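Local coordinates for uncharacterized protein Rv1825/MT1873 (Mycobacterium tuberculosis, PDB 3GMG) that is of unknown function but belongs to the UPF0749 (DUF881) family and is probably associated with the mycobacterial cell membrane, at residues N59-A64 with I106-D111. Numbering follows the deposited sequence.
Sequences NELRAA and ILAIGD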
loop_
_atom_site.group_PDB
_atom_site.type_symbol
_atom_site.label_atom_id
_atom_site.label_comp_id
_atom_site.label_asym_id
_atom_site.label_seq_id
_atom_site.Cartn_x
_atom_site.Cartn_y
_atom_site.Cartn_z
ATOM N N ASN A 59 -1.042 -10.581 -3.705
ATOM C CA ASN A 59 -2.347 -10.229 -3.145
ATOM C C ASN A 59 -3.088 -11.439 -2.600
ATOM O O ASN A 59 -3.808 -11.338 -1.598
ATOM C CB ASN A 59 -3.195 -9.496 -4.189
ATOM C CG ASN A 59 -2.765 -8.050 -4.374
ATOM O OD1 ASN A 59 -2.261 -7.431 -3.433
ATOM N ND2 ASN A 59 -2.979 -7.504 -5.564
ATOM N N GLU A 60 -2.921 -12.602 -3.221
ATOM C CA GLU A 60 -3.495 -13.835 -2.691
ATOM C C GLU A 60 -2.877 -14.173 -1.327
ATOM O O GLU A 60 -3.569 -14.552 -0.387
ATOM C CB GLU A 60 -3.328 -15.007 -3.673
ATOM C CG GLU A 60 -4.249 -14.867 -4.872
ATOM C CD GLU A 60 -3.911 -15.789 -6.012
ATOM O OE1 GLU A 60 -3.329 -16.865 -5.766
ATOM O OE2 GLU A 60 -4.224 -15.414 -7.167
ATOM N N LEU A 61 -1.560 -14.039 -1.211
ATOM C CA LEU A 61 -0.880 -14.318 0.046
ATOM C C LEU A 61 -1.306 -13.330 1.135
ATOM O O LEU A 61 -1.523 -13.728 2.275
ATOM C CB LEU A 61 0.650 -14.310 -0.129
ATOM C CG LEU A 61 1.205 -15.455 -0.988
ATOM C CD1 LEU A 61 2.670 -15.144 -1.338
ATOM C CD2 LEU A 61 1.049 -16.798 -0.280
ATOM N N ARG A 62 -1.412 -12.058 0.768
ATOM C CA ARG A 62 -1.923 -11.050 1.704
ATOM C C ARG A 62 -3.327 -11.384 2.151
ATOM O O ARG A 62 -3.635 -11.280 3.354
ATOM C CB ARG A 62 -1.930 -9.684 1.062
ATOM C CG ARG A 62 -0.603 -9.099 0.900
ATOM C CD ARG A 62 -0.726 -7.823 0.113
ATOM N NE ARG A 62 0.515 -7.075 0.084
ATOM C CZ ARG A 62 0.860 -6.208 -0.861
ATOM N NH1 ARG A 62 0.067 -5.976 -1.900
ATOM N NH2 ARG A 62 2.022 -5.582 -0.772
ATOM N N ALA A 63 -4.179 -11.798 1.209
ATOM C CA ALA A 63 -5.564 -12.175 1.533
ATOM C C ALA A 63 -5.549 -13.220 2.637
ATOM O O ALA A 63 -6.222 -13.049 3.657
ATOM C CB ALA A 63 -6.333 -12.683 0.289
ATOM N N ALA A 64 -4.682 -14.236 2.480
ATOM C CA ALA A 64 -4.592 -15.387 3.355
ATOM C C ALA A 64 -3.864 -15.114 4.673
ATOM O O ALA A 64 -3.585 -16.058 5.425
ATOM C CB ALA A 64 -3.873 -16.537 2.612
ATOM N N ILE A 106 8.974 -17.471 -3.761
ATOM C CA ILE A 106 8.278 -16.517 -2.906
ATOM C C ILE A 106 8.151 -17.133 -1.532
ATOM O O ILE A 106 7.644 -18.240 -1.405
ATOM C CB ILE A 106 6.893 -16.120 -3.451
ATOM C CG1 ILE A 106 7.021 -15.554 -4.880
ATOM C CG2 ILE A 106 6.225 -15.113 -2.518
ATOM C CD1 ILE A 106 6.793 -16.585 -5.978
ATOM N N LEU A 107 8.624 -16.418 -0.524
ATOM C CA LEU A 107 8.558 -16.856 0.878
ATOM C C LEU A 107 7.497 -16.033 1.565
ATOM O O LEU A 107 7.447 -14.825 1.404
ATOM C CB LEU A 107 9.889 -16.633 1.576
ATOM C CG LEU A 107 11.122 -17.242 0.913
ATOM C CD1 LEU A 107 12.382 -16.743 1.581
ATOM C CD2 LEU A 107 11.066 -18.758 1.046
ATOM N N ALA A 108 6.622 -16.678 2.311
ATOM C CA ALA A 108 5.566 -15.969 3.047
ATOM C C ALA A 108 5.380 -16.602 4.415
ATOM O O ALA A 108 5.330 -17.822 4.535
ATOM C CB ALA A 108 4.283 -16.000 2.309
ATOM N N ILE A 109 5.282 -15.757 5.425
ATOM C CA ILE A 109 5.063 -16.177 6.807
ATOM C C ILE A 109 3.599 -15.996 7.145
ATOM O O ILE A 109 3.041 -14.915 6.936
ATOM C CB ILE A 109 5.954 -15.405 7.775
ATOM C CG1 ILE A 109 7.433 -15.800 7.593
ATOM C CG2 ILE A 109 5.540 -15.666 9.242
ATOM C CD1 ILE A 109 8.430 -14.874 8.257
ATOM N N GLY A 110 2.979 -17.055 7.633
ATOM C CA GLY A 110 1.540 -17.070 7.956
ATOM C C GLY A 110 1.096 -18.485 8.254
ATOM O O GLY A 110 1.934 -19.376 8.367
ATOM N N ASP A 111 -0.212 -18.729 8.364
ATOM C CA ASP A 111 -0.709 -20.092 8.577
ATOM C C ASP A 111 -0.486 -20.921 7.306
ATOM O O ASP A 111 -1.102 -20.656 6.270
ATOM C CB ASP A 111 -2.194 -20.105 8.959
ATOM C CG ASP A 111 -2.695 -21.492 9.197
ATOM O OD1 ASP A 111 -2.148 -22.141 10.111
ATOM O OD2 ASP A 111 -3.577 -21.954 8.437
HETATM O O HOH W 1 -2.141 -16.703 7.669
#
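Leu61 meets Ile106 and Ala108 where helix 51-63 packs on one face of a five-stranded antiparallel sheet, a helix-on-sheet layer of the alpha+beta kind within the DUF881 region of the protein. Strand 104-109 is the central strand of that sheet, hydrogen-bonded through its backbone to strands 37-43 and 68-72. Judged by CA positions, the nearest pair across the contact is Leu61 and Ala108, whose CA atoms lie 7.3 Å apart, and the two segments bury 122 Å² between them.

The tight part rests on a single methyl of the helix. Leu61 CD1 lies 3.7 Å from Ile106 CG2 and 4.1 Å from Ala108 CB, so it touches two residues spaced two apart on the same strand face. Ile106 presents CG2 because this branch stands anti to the backbone N, while CG1 is anti to the carbonyl carbon (chi1 -56°). Ile40 and Ile69, on the strands flanking 104-109, also touch both Leu61 and Ile106, and Met119 of helix 112-119 adds to the packing around Leu61. All three touching residues are buried, and their contacts are purely apolar.

Beyond the C-terminal end of the helix the join becomes loose and polar. Ala64, the first residue to leave helical geometry, keeps its CB 6.2 Å from Asp111 O; on the strand side the chain runs on extended through Gly110 to Asp111, the N-cap of helix 112-119. One water spans the separation, donating to Ala64 O at 2.7 Å and accepting from Asp111 N at 2.9 Å.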